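Local coordinates for protein CDP-glucose-4,6-dehydratase (Yersinia pseudotuberculosis, PDB 1RKX) that catalyses, as an NAD-binding member of the short-chain dehydrogenase/reductase family, the 4,6-dehydration of CDP-D-glucose, at residues S174-A179 / T186-V191; M109-L114 / G162-V167; K10-T15 / L27-M32. All blocks are in the same frame, centred on the assembly; numbering follows the deposited sequence.

Contact 1 of 3, residues S174-A179 / T186-V191; sequences SFFNPA and TAVATV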
loop_
_atom_site.group_PDB
_atom_site.type_symbol
_atom_site.label_atom_id
_atom_site.label_comp_id
_atom_site.label_asym_id
_atom_site.label_seq_id
_atom_site.Cartn_x
_atom_site.Cartn_y
_atom_site.Cartn_z
ATOM N N SER C 174 -18.980 3.079 -15.830
ATOM C CA SER C 174 -20.271 3.721 -16.021
ATOM C C SER C 174 -21.041 3.319 -17.274
ATOM O O SER C 174 -22.259 3.150 -17.221
ATOM C CB SER C 174 -20.095 5.240 -16.033
ATOM O OG SER C 174 -19.395 5.690 -14.883
ATOM N N PHE C 175 -20.339 3.164 -18.392
ATOM C CA PHE C 175 -21.010 2.855 -19.651
ATOM C C PHE C 175 -20.664 1.546 -20.356
ATOM O O PHE C 175 -21.407 1.107 -21.237
ATOM C CB PHE C 175 -20.793 4.023 -20.612
ATOM C CG PHE C 175 -21.030 5.372 -19.981
ATOM C CD1 PHE C 175 -19.976 6.271 -19.807
ATOM C CD2 PHE C 175 -22.303 5.742 -19.548
ATOM C CE1 PHE C 175 -20.189 7.516 -19.209
ATOM C CE2 PHE C 175 -22.528 6.984 -18.950
ATOM C CZ PHE C 175 -21.467 7.874 -18.781
ATOM N N PHE C 176 -19.548 0.927 -19.990
ATOM C CA PHE C 176 -19.144 -0.335 -20.613
ATOM C C PHE C 176 -18.833 -1.334 -19.505
ATOM O O PHE C 176 -17.873 -2.105 -19.593
ATOM C CB PHE C 176 -17.894 -0.130 -21.481
ATOM C CG PHE C 176 -18.019 0.986 -22.487
ATOM C CD1 PHE C 176 -17.194 2.106 -22.410
ATOM C CD2 PHE C 176 -18.945 0.909 -23.527
ATOM C CE1 PHE C 176 -17.286 3.133 -23.354
ATOM C CE2 PHE C 176 -19.046 1.926 -24.475
ATOM C CZ PHE C 176 -18.214 3.042 -24.391
ATOM N N ASN C 177 -19.646 -1.303 -18.458
ATOM C CA ASN C 177 -19.457 -2.173 -17.305
ATOM C C ASN C 177 -19.523 -3.651 -17.673
ATOM O O ASN C 177 -20.404 -4.076 -18.419
ATOM C CB ASN C 177 -20.509 -1.859 -16.235
ATOM C CG ASN C 177 -20.209 -2.528 -14.910
ATOM O OD1 ASN C 177 -20.192 -3.753 -14.811
ATOM N ND2 ASN C 177 -19.964 -1.722 -13.881
ATOM N N PRO C 178 -18.579 -4.453 -17.157
ATOM C CA PRO C 178 -18.536 -5.892 -17.436
ATOM C C PRO C 178 -19.868 -6.564 -17.122
ATOM O O PRO C 178 -20.299 -7.479 -17.824
ATOM C CB PRO C 178 -17.411 -6.380 -16.528
ATOM C CG PRO C 178 -16.472 -5.218 -16.528
ATOM C CD PRO C 178 -17.418 -4.049 -16.342
ATOM N N ALA C 179 -20.518 -6.092 -16.065
ATOM C CA ALA C 179 -21.799 -6.638 -15.640
ATOM C C ALA C 179 -22.877 -6.474 -16.701
ATOM O O ALA C 179 -23.885 -7.176 -16.680
ATOM C CB ALA C 179 -22.243 -5.971 -14.349
ATOM N N THR C 186 -19.030 -4.042 -25.414
ATOM C CA THR C 186 -17.756 -3.353 -25.607
ATOM C C THR C 186 -16.755 -3.659 -24.493
ATOM O O THR C 186 -17.044 -3.449 -23.317
ATOM C CB THR C 186 -17.968 -1.826 -25.673
ATOM O OG1 THR C 186 -18.955 -1.523 -26.670
ATOM C CG2 THR C 186 -16.664 -1.121 -26.032
ATOM N N ALA C 187 -15.581 -4.164 -24.876
ATOM C CA ALA C 187 -14.522 -4.495 -23.927
ATOM C C ALA C 187 -13.452 -3.412 -24.057
ATOM O O ALA C 187 -12.766 -3.330 -25.072
ATOM C CB ALA C 187 -13.935 -5.869 -24.251
ATOM N N VAL C 188 -13.316 -2.592 -23.020
ATOM C CA VAL C 188 -12.370 -1.475 -23.025
ATOM C C VAL C 188 -11.142 -1.672 -22.135
ATOM O O VAL C 188 -11.263 -2.001 -20.956
ATOM C CB VAL C 188 -13.080 -0.181 -22.581
ATOM C CG1 VAL C 188 -12.132 1.015 -22.716
ATOM C CG2 VAL C 188 -14.340 0.028 -23.414
ATOM N N ALA C 189 -9.961 -1.444 -22.703
ATOM C CA ALA C 189 -8.719 -1.603 -21.956
ATOM C C ALA C 189 -7.731 -0.472 -22.228
ATOM O O ALA C 189 -7.871 0.275 -23.195
ATOM C CB ALA C 189 -8.069 -2.938 -22.314
ATOM N N THR C 190 -6.742 -0.339 -21.351
ATOM C CA THR C 190 -5.692 0.650 -21.547
ATOM C C THR C 190 -4.382 -0.122 -21.617
ATOM O O THR C 190 -4.252 -1.194 -21.018
ATOM C CB THR C 190 -5.612 1.694 -20.400
ATOM O OG1 THR C 190 -5.500 1.030 -19.134
ATOM C CG2 THR C 190 -6.844 2.593 -20.411
ATOM N N VAL C 191 -3.424 0.405 -22.371
ATOM C CA VAL C 191 -2.126 -0.240 -22.500
ATOM C C VAL C 191 -1.040 0.773 -22.156
ATOM O O VAL C 191 -1.066 1.921 -22.599
ATOM C CB VAL C 191 -1.914 -0.828 -23.923
ATOM C CG1 VAL C 191 -2.874 -1.991 -24.135
ATOM C CG2 VAL C 191 -2.128 0.235 -24.988
HETATM O O HOH W 1 -15.367 -2.674 -21.033
#
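Phe176 makes all of the direct side-chain contact here, meeting Thr186 and Val188 just where helix 156-175 has ended and the chain turns back toward the sheet. With CG set anti to its own carbonyl carbon (chi1 -53°), the ring is brought against Thr186, just before strand 187-192, and Val188 within it. Its CD2 lies 3.6 Å from CB of Thr186, whose methyl CG2 sits over one ring face, while Val188 CG2 comes in obliquely to within 3.7 Å of CD1. The hydroxyl of Thr186 is taken up by Val124 O. A single water bridges the two backbones. It donates to Phe176 O and to Thr186 O and accepts from Val188 N, each oxygen or nitrogen being 2.9 Å away, so three polar backbone atoms share one partner. At Asn177 the chain changes course: OD1 accepts from Ala179 N at 2.7 Å, in the carbonyl plane, which makes an Asx turn, and ND2 reaches back to Asn173 O at the helix end. Ring packing and bridging water thus join the two ends of a helix-to-strand connection of the Rossmann fold, which runs from helix 156-175 by way of the short helix 181-184 into the parallel strand 187-192.

Contact 2 of 3, residues M109-L114 / G162-V167; sequences MGTVYL and GCAELV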
loop_
_atom_site.group_PDB
_atom_site.type_symbol
_atom_site.label_atom_id
_atom_site.label_comp_id
_atom_site.label_asym_id
_atom_site.label_seq_id
_atom_site.Cartn_x
_atom_site.Cartn_y
_atom_site.Cartn_z
ATOM N N MET C 109 -9.385 15.331 -22.778
ATOM C CA MET C 109 -10.652 15.492 -23.485
ATOM C C MET C 109 -10.705 14.679 -24.779
ATOM O O MET C 109 -11.772 14.182 -25.155
ATOM C CB MET C 109 -10.948 16.968 -23.765
ATOM C CG MET C 109 -11.203 17.795 -22.494
ATOM S SD MET C 109 -12.400 17.059 -21.323
ATOM C CE MET C 109 -13.887 17.030 -22.313
ATOM N N GLY C 110 -9.562 14.537 -25.445
ATOM C CA GLY C 110 -9.513 13.753 -26.670
ATOM C C GLY C 110 -9.971 12.337 -26.378
ATOM O O GLY C 110 -10.744 11.747 -27.136
ATOM N N THR C 111 -9.494 11.788 -25.266
ATOM C CA THR C 111 -9.864 10.441 -24.851
ATOM C C THR C 111 -11.351 10.419 -24.484
ATOM O O THR C 111 -12.070 9.481 -24.831
ATOM C CB THR C 111 -9.002 9.985 -23.652
ATOM O OG1 THR C 111 -7.625 9.954 -24.052
ATOM C CG2 THR C 111 -9.420 8.603 -23.178
ATOM N N VAL C 112 -11.813 11.456 -23.788
ATOM C CA VAL C 112 -13.225 11.540 -23.425
ATOM C C VAL C 112 -14.102 11.546 -24.683
ATOM O O VAL C 112 -15.085 10.801 -24.765
ATOM C CB VAL C 112 -13.522 12.818 -22.596
ATOM C CG1 VAL C 112 -15.032 13.030 -22.478
ATOM C CG2 VAL C 112 -12.900 12.684 -21.203
ATOM N N TYR C 113 -13.743 12.374 -25.662
ATOM C CA TYR C 113 -14.507 12.458 -26.912
ATOM C C TYR C 113 -14.526 11.126 -27.673
ATOM O O TYR C 113 -15.542 10.752 -28.266
ATOM C CB TYR C 113 -13.931 13.551 -27.815
ATOM C CG TYR C 113 -14.037 14.959 -27.252
ATOM C CD1 TYR C 113 -13.115 15.938 -27.615
ATOM C CD2 TYR C 113 -15.051 15.311 -26.351
ATOM C CE1 TYR C 113 -13.186 17.228 -27.098
ATOM C CE2 TYR C 113 -15.134 16.608 -25.829
ATOM C CZ TYR C 113 -14.194 17.554 -26.208
ATOM O OH TYR C 113 -14.243 18.831 -25.701
ATOM N N LEU C 114 -13.404 10.416 -27.662
ATOM C CA LEU C 114 -13.321 9.128 -28.347
ATOM C C LEU C 114 -14.259 8.113 -27.697
ATOM O O LEU C 114 -15.038 7.438 -28.385
ATOM C CB LEU C 114 -11.889 8.587 -28.302
ATOM C CG LEU C 114 -11.770 7.208 -28.964
ATOM C CD1 LEU C 114 -11.097 7.357 -30.315
ATOM C CD2 LEU C 114 -10.991 6.262 -28.070
ATOM N N GLY C 162 -2.091 9.983 -16.823
ATOM C CA GLY C 162 -2.653 9.435 -15.601
ATOM C C GLY C 162 -4.148 9.756 -15.618
ATOM O O GLY C 162 -4.982 8.928 -15.248
ATOM N N CYS C 163 -4.494 10.967 -16.051
ATOM C CA CYS C 163 -5.899 11.364 -16.144
ATOM C C CYS C 163 -6.633 10.513 -17.186
ATOM O O CYS C 163 -7.782 10.127 -16.965
ATOM C CB CYS C 163 -6.030 12.844 -16.515
ATOM S SG CYS C 163 -5.709 13.995 -15.130
ATOM N N ALA C 164 -5.975 10.238 -18.314
ATOM C CA ALA C 164 -6.590 9.430 -19.377
ATOM C C ALA C 164 -6.935 8.045 -18.840
ATOM O O ALA C 164 -7.951 7.454 -19.230
ATOM C CB ALA C 164 -5.649 9.318 -20.579
ATOM N N GLU C 165 -6.096 7.536 -17.938
ATOM C CA GLU C 165 -6.343 6.233 -17.323
ATOM C C GLU C 165 -7.603 6.333 -16.465
ATOM O O GLU C 165 -8.481 5.477 -16.544
ATOM C CB GLU C 165 -5.150 5.807 -16.451
ATOM C CG GLU C 165 -3.965 5.215 -17.217
ATOM C CD GLU C 165 -4.233 3.808 -17.755
ATOM O OE1 GLU C 165 -5.210 3.168 -17.321
ATOM O OE2 GLU C 165 -3.449 3.339 -18.603
ATOM N N LEU C 166 -7.694 7.377 -15.643
ATOM C CA LEU C 166 -8.875 7.564 -14.809
ATOM C C LEU C 166 -10.133 7.664 -15.675
ATOM O O LEU C 166 -11.134 7.003 -15.395
ATOM C CB LEU C 166 -8.734 8.826 -13.944
ATOM C CG LEU C 166 -8.257 8.601 -12.504
ATOM C CD1 LEU C 166 -6.840 8.031 -12.495
ATOM C CD2 LEU C 166 -8.313 9.920 -11.735
ATOM N N VAL C 167 -10.075 8.485 -16.720
ATOM C CA VAL C 167 -11.214 8.664 -17.626
ATOM C C VAL C 167 -11.685 7.324 -18.193
ATOM O O VAL C 167 -12.882 7.032 -18.196
ATOM C CB VAL C 167 -10.850 9.593 -18.817
ATOM C CG1 VAL C 167 -11.920 9.499 -19.920
ATOM C CG2 VAL C 167 -10.728 11.038 -18.331
#
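Thr111 OG1, gripped by Asn107 O one turn earlier in its own helix and, weakly, by His86 NE2, rests 4.0 Å from the methyl CB of Ala164 on the second helix. That approach is plain van der Waals contact: the buried hydroxyl finds both of those polar partners outside this contact, and no hydrogen bond crosses between the two segments. The threonine has OG1 anti to the carbonyl carbon (chi1 -62°), a setting that lets the hydroxyl reach back along the helix while CG2 is carried toward Val167, 4.2 Å from its CG1.

The tighter half of the contact is made by two valines. Val112 CG2 meets Val167 CG1 at 3.6 Å, with Val167 CG2 a little farther off at 4.0 Å, and the two side chains cross at about a right angle. Different branches do the touching: in Val112 it is the methyl beside the backbone N, in Val167 chiefly the one anti to it. The backbones stay close at both pairs, with CA of Thr111 6.5 Å from CA of Ala164 and CA of Val112 6.8 Å from CA of Val167. Locally the axes run 9.4 Å apart and nearly parallel, crossing at -23°.

Lys161, which binds NAD(+) and belongs to the YxxxK signature of short-chain dehydrogenases, lies one turn before Ala164. Helices 100-121 and 156-175 both reach the second subunit, where Met109 packs on Met109 and Cys163 on Leu166 of that neighbouring chain, consistent with the helical dimer interface familiar in this family. Within the subunit, Val167 also packs on Val108 and Leu115 of helix 100-121, Tyr113 lies against helix 69-79, and Glu165 ties helix 156-175 to the sheet through Thr190 of strand 187-192.

Contact 3 of 3, residues K10-T15 / L27-M32; sequences KRVFVT and LWLQTM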
loop_
_atom_site.group_PDB
_atom_site.type_symbol
_atom_site.label_atom_id
_atom_site.label_comp_id
_atom_site.label_asym_id
_atom_site.label_seq_id
_atom_site.Cartn_x
_atom_site.Cartn_y
_atom_site.Cartn_z
ATOM N N LYS C 10 -11.571 -7.287 -40.565
ATOM C CA LYS C 10 -12.015 -6.543 -39.384
ATOM C C LYS C 10 -11.954 -5.045 -39.651
ATOM O O LYS C 10 -11.002 -4.554 -40.259
ATOM C CB LYS C 10 -11.139 -6.871 -38.170
ATOM C CG LYS C 10 -11.314 -8.274 -37.606
ATOM C CD LYS C 10 -12.698 -8.465 -37.011
ATOM C CE LYS C 10 -12.838 -9.817 -36.331
ATOM N NZ LYS C 10 -12.618 -10.954 -37.282
ATOM N N ARG C 11 -12.972 -4.322 -39.201
ATOM C CA ARG C 11 -13.006 -2.879 -39.388
ATOM C C ARG C 11 -12.317 -2.259 -38.173
ATOM O O ARG C 11 -12.855 -2.271 -37.068
ATOM C CB ARG C 11 -14.455 -2.390 -39.501
ATOM C CG ARG C 11 -15.229 -3.036 -40.646
ATOM C CD ARG C 11 -16.647 -2.496 -40.744
ATOM N NE ARG C 11 -16.692 -1.137 -41.277
ATOM C CZ ARG C 11 -16.413 -0.812 -42.536
ATOM N NH1 ARG C 11 -16.061 -1.749 -43.408
ATOM N NH2 ARG C 11 -16.489 0.455 -42.932
ATOM N N VAL C 12 -11.122 -1.722 -38.395
ATOM C CA VAL C 12 -10.323 -1.136 -37.321
ATOM C C VAL C 12 -10.116 0.366 -37.498
ATOM O O VAL C 12 -9.682 0.830 -38.558
ATOM C CB VAL C 12 -8.942 -1.838 -37.240
ATOM C CG1 VAL C 12 -8.186 -1.386 -35.991
ATOM C CG2 VAL C 12 -9.130 -3.347 -37.234
ATOM N N PHE C 13 -10.425 1.115 -36.444
ATOM C CA PHE C 13 -10.293 2.567 -36.439
ATOM C C PHE C 13 -9.069 2.903 -35.590
ATOM O O PHE C 13 -8.979 2.484 -34.440
ATOM C CB PHE C 13 -11.548 3.192 -35.824
ATOM C CG PHE C 13 -11.614 4.693 -35.953
ATOM C CD1 PHE C 13 -12.071 5.283 -37.126
ATOM C CD2 PHE C 13 -11.247 5.513 -34.890
ATOM C CE1 PHE C 13 -12.166 6.677 -37.241
ATOM C CE2 PHE C 13 -11.335 6.905 -34.990
ATOM C CZ PHE C 13 -11.796 7.488 -36.168
ATOM N N VAL C 14 -8.136 3.660 -36.155
ATOM C CA VAL C 14 -6.916 4.014 -35.443
ATOM C C VAL C 14 -6.659 5.520 -35.367
ATOM O O VAL C 14 -6.433 6.157 -36.392
ATOM C CB VAL C 14 -5.678 3.374 -36.123
ATOM C CG1 VAL C 14 -4.407 3.753 -35.357
ATOM C CG2 VAL C 14 -5.840 1.859 -36.201
ATOM N N THR C 15 -6.693 6.095 -34.166
ATOM C CA THR C 15 -6.386 7.516 -34.056
ATOM C C THR C 15 -4.872 7.572 -33.949
ATOM O O THR C 15 -4.256 6.664 -33.377
ATOM C CB THR C 15 -7.010 8.185 -32.797
ATOM O OG1 THR C 15 -6.431 7.629 -31.605
ATOM C CG2 THR C 15 -8.517 7.992 -32.779
ATOM N N LEU C 27 0.218 -0.207 -40.683
ATOM C CA LEU C 27 0.850 -1.047 -41.699
ATOM C C LEU C 27 0.667 -2.518 -41.341
ATOM O O LEU C 27 0.380 -3.350 -42.208
ATOM C CB LEU C 27 2.342 -0.745 -41.804
ATOM C CG LEU C 27 2.765 0.546 -42.500
ATOM C CD1 LEU C 27 4.272 0.754 -42.334
ATOM C CD2 LEU C 27 2.381 0.470 -43.979
ATOM N N TRP C 28 0.831 -2.835 -40.059
ATOM C CA TRP C 28 0.692 -4.208 -39.581
ATOM C C TRP C 28 -0.727 -4.709 -39.834
ATOM O O TRP C 28 -0.926 -5.803 -40.367
ATOM C CB TRP C 28 1.006 -4.285 -38.082
ATOM C CG TRP C 28 1.342 -5.676 -37.590
ATOM C CD1 TRP C 28 0.964 -6.868 -38.151
ATOM C CD2 TRP C 28 2.105 -6.010 -36.421
ATOM N NE1 TRP C 28 1.446 -7.920 -37.404
ATOM C CE2 TRP C 28 2.150 -7.422 -36.338
ATOM C CE3 TRP C 28 2.754 -5.254 -35.436
ATOM C CZ2 TRP C 28 2.820 -8.094 -35.304
ATOM C CZ3 TRP C 28 3.423 -5.924 -34.404
ATOM C CH2 TRP C 28 3.448 -7.332 -34.352
ATOM N N LEU C 29 -1.711 -3.900 -39.450
ATOM C CA LEU C 29 -3.117 -4.243 -39.640
ATOM C C LEU C 29 -3.414 -4.441 -41.128
ATOM O O LEU C 29 -4.108 -5.386 -41.507
ATOM C CB LEU C 29 -4.011 -3.133 -39.072
ATOM C CG LEU C 29 -4.028 -3.007 -37.543
ATOM C CD1 LEU C 29 -4.694 -1.699 -37.119
ATOM C CD2 LEU C 29 -4.768 -4.205 -36.953
ATOM N N GLN C 30 -2.890 -3.548 -41.963
ATOM C CA GLN C 30 -3.100 -3.654 -43.407
ATOM C C GLN C 30 -2.567 -4.982 -43.945
ATOM O O GLN C 30 -3.256 -5.673 -44.699
ATOM C CB GLN C 30 -2.421 -2.496 -44.138
ATOM C CG GLN C 30 -3.018 -1.129 -43.825
ATOM C CD GLN C 30 -2.238 0.012 -44.445
ATOM O OE1 GLN C 30 -2.313 1.157 -43.979
ATOM N NE2 GLN C 30 -1.490 -0.283 -45.503
ATOM N N THR C 31 -1.346 -5.346 -43.555
ATOM C CA THR C 31 -0.756 -6.593 -44.032
ATOM C C THR C 31 -1.562 -7.819 -43.621
ATOM O O THR C 31 -1.507 -8.846 -44.294
ATOM C CB THR C 31 0.695 -6.779 -43.537
ATOM O OG1 THR C 31 0.703 -7.011 -42.127
ATOM C CG2 THR C 31 1.516 -5.549 -43.843
ATOM N N MET C 32 -2.311 -7.718 -42.527
ATOM C CA MET C 32 -3.110 -8.848 -42.069
ATOM C C MET C 32 -4.521 -8.852 -42.655
ATOM O O MET C 32 -5.366 -9.646 -42.250
ATOM C CB MET C 32 -3.162 -8.881 -40.538
ATOM C CG MET C 32 -1.796 -9.124 -39.902
ATOM S SD MET C 32 -1.865 -9.535 -38.149
ATOM C CE MET C 32 -2.404 -7.949 -37.456
#
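Neither ring of the two segments, Phe13 or Trp28, takes part where Leu29 meets Val12 and Val14: Phe13 leaves the backbone away from the helix and its side chain packs on Pro81, and the Trp28 indole packs on Ile350 and Met354 of helix 342-355 and Leu243 of helix 236-251. Trp7, from outside, touches both Val12 and Leu29. What remains is aliphatic packing inside the first beta-alpha-beta unit of the Rossmann fold, where helix 20-31 lies against strand 11-15 before the chain enters strand 35-40. The loop joining strand and helix carries Thr18 and Gly19, which bind NAD(+), and the helix starts with Phe20 and Lys21, which also do; the side chain of Val14 is about 8 Å from the bound NAD. Val12 and Val14, two apart on the strand, point their methyls at the same leucine. Leu29 is extended beyond CB (chi2 168°), which drives a single methyl forward. Near the helix end, Trp28 O accepts from Thr31 OG1 at 2.7 Å and from Met32 N, both from the same face of its plane. At the contact itself, Leu29 CD1 touches both strand residues tip to tip, 3.7 Å from Val12 CG1 and 3.8 Å from Val14 CG2.

Along the chain the order is contact 3, contact 2, contact 1, each closing before the next opens, and all lie within one Rossmann-type domain. Contacts 1 and 3 build on the same seven-stranded parallel sheet, their centres about 21 Å apart, through strands 187-192 and 11-15. Contacts 1 and 2 share helix 156-175, with centres about 13 Å apart, and both touch the second subunit. Contact 2 lies about 22 Å from contact 3 between centres, yet Leu114 CD1 packs on Thr15 CG2 at 3.6 Å. The middle contact thus connects the cofactor-binding end of the first strand to the helices that face the neighbouring subunit.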